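Local atomic coordinates of beta-glucanase (PDB entry 4LE4), a protein that probably hydrolyses beta-linked glucans as a fungal glycoside hydrolase of family 131 and has been crystallised with the glucose trimer cellotriose. Residues T2-G7 and A88-G93; A203-G208 and V229-G234; A118-H123 and Y167-A172; G177-T182 and L236-A241. All coordinates share one frame; numbering follows the deposited sequence.

Contact 1. Residues T2-G7 and A88-G93; sequences TILWDG and AAINQG
Leu4 meets Ala88, Ala89 and Ile90 through CB at its root and CD1 at its tip, a worked example of how one aliphatic residue can dock a loop against an edge strand of a sheet. At the root, Leu4 CB touches two methyl groups: Ala88 CB at 3.9 Å and Ile90 CG2 at 4.0 Å. Next to this root, the backbone joins in, since Leu4 O lies 3.5 Å from Ala88 CB, which makes the alanine methyl the tightest point of the contact. Further out, the leucine CG carries the chain onward in an extended form (chi2 178°), and this brings Leu4 CD1 4.0 Å from Ala89 O and also within van der Waals distance of Ile90 CG2. The two side chains cross obliquely, and the isoleucine offers its short branch: with CG1 seated between the backbone N and the carbonyl carbon (chi1 62°), CG2 is left facing the leucine.

Leu4 belongs to a classic beta bulge, in which it and Trp5 both face Ile231 of the neighbouring strand 222-233. The chain turns a corner here. The loop partner is equally bent: Ala89 is the centre of an inverse gamma turn, with a weak bond from Ile90 N to Ala88 O of 2.9 Å, and it also opens a type I turn running to Gln92. No hydrogen bond joins 2-7 to 88-93. The loop has polar ties of its own, from Ile90 O to Tyr97 OH and from Asn91 ND2 to Ser200 O, while the Ile90 side chain packs on Ile231 as well.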
# COMPACT_ATOMS: atom_id res chain seq x y z
N THR A 2 15.80 -12.48 1.49
CA THR A 2 16.26 -11.73 2.65
C THR A 2 15.33 -10.57 2.91
O THR A 2 15.16 -9.71 2.04
CB THR A 2 17.65 -11.12 2.42
OG1 THR A 2 18.59 -12.15 2.11
CG2 THR A 2 18.09 -10.37 3.67
N ILE A 3 14.74 -10.51 4.09
CA ILE A 3 13.84 -9.40 4.40
C ILE A 3 14.68 -8.20 4.77
O ILE A 3 15.41 -8.25 5.77
CB ILE A 3 12.93 -9.70 5.59
CG1 ILE A 3 11.99 -10.84 5.23
CG2 ILE A 3 12.15 -8.41 5.99
CD1 ILE A 3 11.14 -11.35 6.40
N LEU A 4 14.57 -7.12 4.00
CA LEU A 4 15.33 -5.91 4.27
C LEU A 4 14.60 -5.07 5.30
O LEU A 4 15.21 -4.41 6.14
CB LEU A 4 15.49 -5.06 3.01
CG LEU A 4 16.28 -5.67 1.85
CD1 LEU A 4 16.29 -4.69 0.69
CD2 LEU A 4 17.70 -5.95 2.31
N TRP A 5 13.28 -5.06 5.21
CA TRP A 5 12.48 -4.29 6.15
C TRP A 5 11.12 -4.97 6.29
O TRP A 5 10.53 -5.45 5.31
CB TRP A 5 12.32 -2.85 5.65
CG TRP A 5 11.24 -2.07 6.38
CD1 TRP A 5 11.38 -1.35 7.53
CD2 TRP A 5 9.88 -1.92 5.97
NE1 TRP A 5 10.18 -0.75 7.86
CE2 TRP A 5 9.24 -1.09 6.92
CE3 TRP A 5 9.13 -2.40 4.88
CZ2 TRP A 5 7.88 -0.72 6.82
CZ3 TRP A 5 7.75 -2.03 4.77
CH2 TRP A 5 7.16 -1.21 5.74
N ASP A 6 10.66 -5.07 7.53
CA ASP A 6 9.40 -5.73 7.86
C ASP A 6 8.34 -4.73 8.33
O ASP A 6 8.48 -4.08 9.38
CB ASP A 6 9.65 -6.75 8.98
CG ASP A 6 8.60 -7.82 9.04
OD1 ASP A 6 7.42 -7.50 8.74
OD2 ASP A 6 8.93 -8.97 9.42
N GLY A 7 7.26 -4.63 7.56
CA GLY A 7 6.23 -3.69 7.94
C GLY A 7 4.95 -4.42 8.29
O GLY A 7 3.87 -3.85 8.17
N ALA A 88 18.04 0.09 5.68
CA ALA A 88 18.35 -0.90 4.66
C ALA A 88 18.30 -0.26 3.27
O ALA A 88 17.58 0.71 3.06
CB ALA A 88 17.34 -2.06 4.76
N ALA A 89 19.08 -0.80 2.34
CA ALA A 89 19.15 -0.29 0.97
C ALA A 89 17.95 -0.77 0.12
O ALA A 89 18.10 -1.53 -0.84
CB ALA A 89 20.47 -0.74 0.31
N ILE A 90 16.77 -0.30 0.49
CA ILE A 90 15.56 -0.70 -0.22
C ILE A 90 15.34 -0.01 -1.55
O ILE A 90 14.39 -0.34 -2.26
CB ILE A 90 14.35 -0.47 0.67
CG1 ILE A 90 14.23 1.01 1.01
CG2 ILE A 90 14.50 -1.29 1.97
CD1 ILE A 90 12.87 1.37 1.60
N ASN A 91 16.22 0.94 -1.91
CA ASN A 91 16.09 1.66 -3.18
C ASN A 91 17.31 1.50 -4.08
O ASN A 91 17.62 2.39 -4.89
CB ASN A 91 15.84 3.15 -2.93
CG ASN A 91 17.03 3.85 -2.26
OD1 ASN A 91 17.74 3.26 -1.45
ND2 ASN A 91 17.22 5.12 -2.60
N GLN A 92 17.98 0.37 -3.95
CA GLN A 92 19.15 0.10 -4.77
C GLN A 92 19.10 -1.33 -5.29
O GLN A 92 18.75 -2.27 -4.56
CB GLN A 92 20.43 0.29 -3.96
CG GLN A 92 20.63 1.67 -3.37
CD GLN A 92 20.77 2.78 -4.42
OE1 GLN A 92 21.18 2.54 -5.56
NE2 GLN A 92 20.45 4.01 -4.02
N GLY A 93 19.47 -1.50 -6.55
CA GLY A 93 19.46 -2.83 -7.12
C GLY A 93 18.06 -3.38 -7.34
O GLY A 93 17.11 -2.63 -7.59

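Contact 2. Residues A203-G208 and V229-G234; sequences ADWHVG and VYIESG
Trp205 turns its indole toward Val229 and Ile231 across the core of a concanavalin-type beta-sandwich, in which strands 205-207 and 229-233 belong to different antiparallel sheets. Their axes pass at 10.4 Å and run roughly antiparallel, at 151°, a spacing bridged by side chains alone. The indole reaches over because its CG stands anti to the backbone N (chi1 -177°), which sends the six-membered ring across the gap. Val229 meets it at a slant, its CG1 lying 3.9 Å from Trp205 CZ3 and a little farther from CH2. Ile231 approaches the ring askew as well, with CD1 4.2 Å from Trp205 CE3.

Val207 serves the same interface in two ways. Within its own strand its CG2 rests above one face of the Trp205 ring, displaced toward the rim, and so backs the indole. Across the interface it reaches toward Val229 tip to tip. The polar edge of the indole is taken care of outside the two segments, where NE1 donates to Ala118 O, and Phe120 stacks on the ring. Val229 CG1 is thus shared, touching Trp205 CZ3 and CH2 as well as Val207 CG2, the last at 4.1 Å.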
# COMPACT_ATOMS: atom_id res chain seq x y z
N ALA A 203 13.22 6.64 1.47
CA ALA A 203 12.33 7.09 2.54
C ALA A 203 11.21 7.78 1.81
O ALA A 203 10.92 8.95 2.06
CB ALA A 203 13.04 8.06 3.45
N ASP A 204 10.58 7.08 0.89
CA ASP A 204 9.52 7.70 0.14
C ASP A 204 8.49 6.75 -0.46
O ASP A 204 7.87 7.06 -1.48
CB ASP A 204 10.12 8.54 -0.97
CG ASP A 204 10.94 7.71 -1.92
OD1 ASP A 204 11.10 6.50 -1.68
OD2 ASP A 204 11.45 8.28 -2.91
N TRP A 205 8.32 5.59 0.16
CA TRP A 205 7.29 4.67 -0.31
C TRP A 205 6.15 4.91 0.68
O TRP A 205 6.31 4.72 1.89
CB TRP A 205 7.73 3.22 -0.24
CG TRP A 205 6.68 2.31 -0.80
CD1 TRP A 205 5.89 2.53 -1.90
CD2 TRP A 205 6.32 1.02 -0.30
NE1 TRP A 205 5.06 1.45 -2.12
CE2 TRP A 205 5.30 0.51 -1.15
CE3 TRP A 205 6.76 0.24 0.78
CZ2 TRP A 205 4.72 -0.73 -0.95
CZ3 TRP A 205 6.17 -1.01 0.97
CH2 TRP A 205 5.17 -1.48 0.11
N HIS A 206 5.00 5.29 0.14
CA HIS A 206 3.85 5.64 0.96
C HIS A 206 2.87 4.49 1.06
O HIS A 206 2.11 4.23 0.14
CB HIS A 206 3.16 6.88 0.39
CG HIS A 206 4.01 8.11 0.43
ND1 HIS A 206 3.63 9.25 1.09
CD2 HIS A 206 5.23 8.37 -0.10
CE1 HIS A 206 4.58 10.17 0.98
NE2 HIS A 206 5.56 9.65 0.25
N VAL A 207 2.92 3.79 2.18
CA VAL A 207 2.05 2.66 2.46
C VAL A 207 0.80 3.28 3.02
O VAL A 207 0.74 3.70 4.18
CB VAL A 207 2.67 1.72 3.50
CG1 VAL A 207 1.69 0.56 3.85
CG2 VAL A 207 3.98 1.19 2.95
N GLY A 208 -0.21 3.32 2.17
CA GLY A 208 -1.44 3.96 2.59
C GLY A 208 -2.16 4.46 1.37
O GLY A 208 -1.91 3.97 0.26
N VAL A 229 2.92 -6.37 4.54
CA VAL A 229 3.74 -5.32 3.95
C VAL A 229 5.21 -5.54 4.36
O VAL A 229 5.51 -5.52 5.53
CB VAL A 229 3.31 -3.95 4.47
CG1 VAL A 229 4.20 -2.85 3.83
CG2 VAL A 229 1.79 -3.71 4.16
N TYR A 230 6.09 -5.76 3.40
CA TYR A 230 7.53 -5.94 3.70
C TYR A 230 8.34 -5.80 2.41
O TYR A 230 7.80 -5.82 1.30
CB TYR A 230 7.80 -7.30 4.40
CG TYR A 230 7.59 -8.55 3.56
CD1 TYR A 230 8.68 -9.19 2.95
CD2 TYR A 230 6.32 -9.11 3.38
CE1 TYR A 230 8.51 -10.36 2.20
CE2 TYR A 230 6.14 -10.28 2.63
CZ TYR A 230 7.25 -10.89 2.05
OH TYR A 230 7.10 -12.05 1.33
N ILE A 231 9.64 -5.62 2.57
CA ILE A 231 10.52 -5.44 1.42
C ILE A 231 11.64 -6.46 1.51
O ILE A 231 12.26 -6.60 2.56
CB ILE A 231 11.13 -4.04 1.43
CG1 ILE A 231 10.02 -2.97 1.27
CG2 ILE A 231 12.14 -3.94 0.28
CD1 ILE A 231 10.49 -1.53 1.65
N GLU A 232 11.90 -7.16 0.42
CA GLU A 232 12.94 -8.19 0.43
C GLU A 232 13.84 -8.08 -0.80
O GLU A 232 13.48 -7.44 -1.80
CB GLU A 232 12.28 -9.57 0.54
CG GLU A 232 11.96 -10.22 -0.76
CD GLU A 232 11.11 -11.48 -0.65
OE1 GLU A 232 11.34 -12.34 0.21
OE2 GLU A 232 10.20 -11.62 -1.48
N SER A 233 15.03 -8.68 -0.72
CA SER A 233 15.93 -8.64 -1.87
C SER A 233 16.40 -10.04 -2.14
O SER A 233 16.16 -10.95 -1.34
CB SER A 233 17.14 -7.76 -1.59
OG SER A 233 17.84 -8.26 -0.47
N GLY A 234 17.08 -10.20 -3.28
CA GLY A 234 17.61 -11.48 -3.69
C GLY A 234 16.62 -12.62 -3.55
O GLY A 234 16.60 -13.31 -2.53

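Contact 3. Residues A118-H123 and Y167-A172; sequences AFFESH and YEIDFA
Ala118 and Tyr167 face each other with their CA atoms 10.1 Å apart, the alanine at a corner of its chain with both backbone angles positive, beyond which a weakly bonded strand of 119-120 runs into a type I turn closed by His123 N to Phe120 O. The long tyrosine spans this distance. Its hydroxyl donates to Ala118 O at 2.8 Å, and the bond is well off the carbonyl direction: the C=O...OH angle is 131° and the donor stands 36° out of the carbonyl plane. Relative to the tyrosine ring, Ala118 O lies at the edge and in plane. This oxygen also serves the Trp205 indole, so two donors grip the buried carbonyl. Ala118 CB adds a lighter touch, 3.5 Å from Tyr167 OH.

Phe120 and Tyr167 point opposite ways and meet along their flanks, and Tyr167 CD2 sits at the edge of the phenylalanine ring, near its plane, 3.9 Å from Phe120 CE2. Ile169, extended to its tip (chi2 -177°), presses CD1 obliquely against the same end of that ring, 3.5 Å from Phe120 CZ. A phenylalanine in place of Tyr167 would probably leave the Ala118 carbonyl with one donor fewer in a buried setting.

This is a joint between the two sheets of the sandwich, strand 115-120 on one and strand 163-170 on the other. Tyr97 and Phe99 of strand 94-102 meet Phe120 and Tyr167 edge-to-face respectively, and Thr125 and Leu127 of strand 125-129 also pack on the tyrosine.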
# COMPACT_ATOMS: atom_id res chain seq x y z
N ALA A 118 -0.21 2.85 -2.13
CA ALA A 118 1.12 2.20 -2.10
C ALA A 118 2.05 2.82 -3.17
O ALA A 118 2.74 2.13 -3.94
CB ALA A 118 0.96 0.73 -2.36
N PHE A 119 2.09 4.13 -3.18
CA PHE A 119 2.86 4.87 -4.18
C PHE A 119 4.17 5.42 -3.71
O PHE A 119 4.35 5.70 -2.52
CB PHE A 119 2.00 6.06 -4.69
CG PHE A 119 1.61 7.08 -3.60
CD1 PHE A 119 0.41 6.94 -2.89
CD2 PHE A 119 2.43 8.17 -3.33
CE1 PHE A 119 0.04 7.89 -1.91
CE2 PHE A 119 2.07 9.13 -2.36
CZ PHE A 119 0.88 8.99 -1.65
N PHE A 120 5.12 5.58 -4.65
CA PHE A 120 6.38 6.22 -4.32
C PHE A 120 6.14 7.72 -4.46
O PHE A 120 5.22 8.14 -5.15
CB PHE A 120 7.51 5.74 -5.26
CG PHE A 120 7.93 4.33 -5.00
CD1 PHE A 120 8.95 4.06 -4.08
CD2 PHE A 120 7.26 3.26 -5.59
CE1 PHE A 120 9.28 2.75 -3.75
CE2 PHE A 120 7.59 1.94 -5.26
CZ PHE A 120 8.62 1.70 -4.31
N GLU A 121 6.97 8.53 -3.80
CA GLU A 121 6.81 9.99 -3.85
C GLU A 121 6.82 10.61 -5.27
O GLU A 121 6.21 11.64 -5.50
CB GLU A 121 7.87 10.65 -2.98
CG GLU A 121 7.32 11.75 -2.10
CD GLU A 121 8.10 11.96 -0.81
OE1 GLU A 121 7.94 11.17 0.16
OE2 GLU A 121 8.89 12.93 -0.78
N SER A 122 7.51 9.97 -6.19
CA SER A 122 7.57 10.47 -7.58
C SER A 122 6.46 9.81 -8.41
O SER A 122 6.29 10.09 -9.61
CB SER A 122 8.92 10.08 -8.17
OG SER A 122 8.96 8.69 -8.32
N HIS A 123 5.72 8.92 -7.77
CA HIS A 123 4.66 8.17 -8.43
C HIS A 123 5.12 7.34 -9.64
O HIS A 123 4.34 7.10 -10.56
CB HIS A 123 3.47 9.10 -8.80
CG HIS A 123 2.80 9.71 -7.61
ND1 HIS A 123 3.29 10.82 -6.94
CD2 HIS A 123 1.66 9.36 -6.95
CE1 HIS A 123 2.49 11.13 -5.93
NE2 HIS A 123 1.50 10.25 -5.91
N TYR A 167 5.91 -5.41 -6.09
CA TYR A 167 6.49 -4.61 -7.19
C TYR A 167 7.92 -5.16 -7.30
O TYR A 167 8.62 -5.20 -6.31
CB TYR A 167 6.67 -3.15 -6.81
CG TYR A 167 5.44 -2.38 -6.46
CD1 TYR A 167 4.24 -2.61 -7.11
CD2 TYR A 167 5.50 -1.34 -5.52
CE1 TYR A 167 3.11 -1.83 -6.84
CE2 TYR A 167 4.38 -0.55 -5.23
CZ TYR A 167 3.19 -0.80 -5.90
OH TYR A 167 2.06 -0.01 -5.65
N GLU A 168 8.32 -5.61 -8.49
CA GLU A 168 9.68 -6.11 -8.73
C GLU A 168 10.41 -4.88 -9.28
O GLU A 168 10.24 -4.51 -10.44
CB GLU A 168 9.65 -7.22 -9.78
CG GLU A 168 11.07 -7.62 -10.24
CD GLU A 168 11.12 -8.83 -11.16
OE1 GLU A 168 10.08 -9.28 -11.66
OE2 GLU A 168 12.25 -9.33 -11.39
N ILE A 169 11.20 -4.23 -8.44
CA ILE A 169 11.83 -3.01 -8.90
C ILE A 169 13.34 -3.19 -9.08
O ILE A 169 14.01 -3.69 -8.18
CB ILE A 169 11.58 -1.87 -7.89
CG1 ILE A 169 10.07 -1.79 -7.57
CG2 ILE A 169 12.10 -0.53 -8.46
CD1 ILE A 169 9.67 -0.67 -6.65
N ASP A 170 13.85 -2.81 -10.24
CA ASP A 170 15.30 -2.85 -10.47
C ASP A 170 15.68 -1.38 -10.53
O ASP A 170 15.51 -0.74 -11.57
CB ASP A 170 15.65 -3.52 -11.80
CG ASP A 170 17.16 -3.75 -11.94
OD1 ASP A 170 17.94 -3.01 -11.29
OD2 ASP A 170 17.56 -4.67 -12.68
N PHE A 171 16.20 -0.85 -9.43
CA PHE A 171 16.56 0.56 -9.39
C PHE A 171 17.80 0.90 -10.23
O PHE A 171 18.06 2.06 -10.51
CB PHE A 171 16.79 0.99 -7.95
CG PHE A 171 15.54 1.03 -7.12
CD1 PHE A 171 14.72 2.17 -7.13
CD2 PHE A 171 15.19 -0.04 -6.31
CE1 PHE A 171 13.56 2.23 -6.35
CE2 PHE A 171 14.03 0.00 -5.52
CZ PHE A 171 13.21 1.15 -5.55
N ALA A 172 18.54 -0.11 -10.64
CA ALA A 172 19.73 0.13 -11.46
C ALA A 172 19.33 0.25 -12.92
O ALA A 172 19.78 1.16 -13.62
CB ALA A 172 20.73 -1.00 -11.27

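Contact 4. Residues G177-T182 and L236-A241; sequences GFWHST and LTTSVA
Trp179 receives Leu236 on one face of its indole in a CH-pi contact. Leu236 CD2 lies 3.4 Å from the centroid of the six-membered ring and 17° off its normal, so the methyl is seated over the ring, not at its rim. A chi1 of 170° swings the isobutyl group away from the leucine's own N, and chi2 of 64° completes the placing of CD2.

Plain van der Waals touches follow along the segments, whose touching parts run almost in the same direction. Thr238 CG2 comes obliquely to Trp179 CZ3 at 4.1 Å, and Val240 CG1 abuts Ser181 OG at 3.7 Å.

Hydrogen bonds serve each segment separately. Within 236-241, Ala241 N donates to Ser239 OG at 3.1 Å, forming an ST turn. Trp179 NE1 bonds to Glu168 OE1, and Ser181 OG to Asp185 O. An alanine at Trp179 would probably leave Leu236 CD2 without the ring face it sits on, and Glu168 OE1 without its indole donor.

The 236-241 loop is therefore laid on strand 175-182 by dispersion and CH-pi forces. No hydrogen bond crosses between 177-182 and 236-241; the contact rests on fit, with the methyl over the ring as its closest point.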
# COMPACT_ATOMS: atom_id res chain seq x y z
N GLY A 177 8.38 -4.43 -12.47
CA GLY A 177 7.54 -5.55 -12.88
C GLY A 177 6.45 -5.73 -11.83
O GLY A 177 6.59 -5.25 -10.70
N PHE A 178 5.40 -6.46 -12.18
CA PHE A 178 4.26 -6.61 -11.30
C PHE A 178 3.90 -8.06 -11.02
O PHE A 178 3.61 -8.82 -11.95
CB PHE A 178 3.07 -5.88 -11.95
CG PHE A 178 1.79 -5.93 -11.16
CD1 PHE A 178 1.64 -5.19 -9.99
CD2 PHE A 178 0.71 -6.65 -11.64
CE1 PHE A 178 0.42 -5.16 -9.32
CE2 PHE A 178 -0.51 -6.64 -11.00
CZ PHE A 178 -0.65 -5.89 -9.83
N TRP A 179 3.94 -8.44 -9.75
CA TRP A 179 3.57 -9.79 -9.30
C TRP A 179 2.26 -9.63 -8.53
O TRP A 179 2.06 -8.63 -7.83
CB TRP A 179 4.65 -10.36 -8.39
CG TRP A 179 5.91 -10.63 -9.13
CD1 TRP A 179 6.82 -9.72 -9.59
CD2 TRP A 179 6.43 -11.93 -9.49
NE1 TRP A 179 7.88 -10.37 -10.21
CE2 TRP A 179 7.65 -11.72 -10.16
CE3 TRP A 179 5.96 -13.24 -9.29
CZ2 TRP A 179 8.44 -12.79 -10.65
CZ3 TRP A 179 6.73 -14.30 -9.78
CH2 TRP A 179 7.96 -14.07 -10.45
N HIS A 180 1.36 -10.60 -8.67
CA HIS A 180 0.05 -10.46 -8.05
C HIS A 180 -0.65 -11.78 -7.87
O HIS A 180 -0.39 -12.72 -8.58
CB HIS A 180 -0.80 -9.58 -8.99
CG HIS A 180 -2.29 -9.56 -8.69
ND1 HIS A 180 -2.87 -8.66 -7.81
CD2 HIS A 180 -3.30 -10.32 -9.16
CE1 HIS A 180 -4.17 -8.88 -7.75
NE2 HIS A 180 -4.46 -9.88 -8.56
N SER A 181 -1.56 -11.82 -6.90
CA SER A 181 -2.42 -12.98 -6.71
C SER A 181 -3.58 -12.49 -5.85
O SER A 181 -3.52 -11.42 -5.27
CB SER A 181 -1.73 -14.13 -5.99
OG SER A 181 -1.59 -13.81 -4.63
N THR A 182 -4.65 -13.27 -5.81
CA THR A 182 -5.73 -12.90 -4.91
C THR A 182 -5.88 -14.07 -3.95
O THR A 182 -5.54 -15.20 -4.29
CB THR A 182 -7.08 -12.66 -5.61
OG1 THR A 182 -7.42 -13.77 -6.46
CG2 THR A 182 -7.01 -11.37 -6.42
N LEU A 236 12.40 -13.67 -4.80
CA LEU A 236 11.05 -13.32 -4.41
C LEU A 236 10.32 -14.45 -3.71
O LEU A 236 10.33 -15.60 -4.15
CB LEU A 236 10.26 -12.94 -5.66
CG LEU A 236 8.76 -12.79 -5.44
CD1 LEU A 236 8.48 -11.63 -4.47
CD2 LEU A 236 8.12 -12.55 -6.78
N THR A 237 9.67 -14.11 -2.61
CA THR A 237 8.87 -15.08 -1.88
C THR A 237 7.50 -14.97 -2.52
O THR A 237 6.86 -13.94 -2.40
CB THR A 237 8.77 -14.68 -0.41
OG1 THR A 237 10.06 -14.79 0.19
CG2 THR A 237 7.80 -15.56 0.32
N THR A 238 7.03 -16.02 -3.19
CA THR A 238 5.72 -15.96 -3.84
C THR A 238 4.59 -16.39 -2.92
O THR A 238 3.43 -16.13 -3.19
CB THR A 238 5.67 -16.81 -5.11
OG1 THR A 238 5.97 -18.17 -4.78
CG2 THR A 238 6.67 -16.29 -6.17
N SER A 239 4.93 -17.05 -1.82
CA SER A 239 3.94 -17.48 -0.85
C SER A 239 3.31 -16.28 -0.16
O SER A 239 4.01 -15.40 0.35
CB SER A 239 4.60 -18.34 0.23
OG SER A 239 3.68 -18.50 1.30
N VAL A 240 1.99 -16.23 -0.10
CA VAL A 240 1.37 -15.09 0.55
C VAL A 240 1.58 -15.10 2.07
O VAL A 240 1.35 -14.08 2.73
CB VAL A 240 -0.15 -14.98 0.22
CG1 VAL A 240 -0.35 -14.97 -1.29
CG2 VAL A 240 -0.94 -16.12 0.85
N ALA A 241 2.02 -16.24 2.61
CA ALA A 241 2.26 -16.33 4.04
C ALA A 241 3.65 -15.78 4.42
O ALA A 241 3.99 -15.76 5.60
CB ALA A 241 2.13 -17.76 4.52

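The four contacts show how a beta-sandwich is held from core to margin. Contacts 2 and 3 join its two sheets; their centres are about 9 Å apart, and strands 205-207 and 115-120 are neighbours. Contact 1 lies about 7 Å from contact 2 at the sandwich margin, where strands 2-6 and 222-233 pair. Contact 4 is more remote, its centre about 16 Å from those of contacts 1 and 3, although strands 163-170 and 175-182 pair beside it. Along the chain contacts 1 and 3 close in turn, and contact 2 is nested inside the loop closed by contact 4. Contact 1 brings the loop 88-93, and contact 4 the C-terminal tail, onto the sheet that contains strand 222-233.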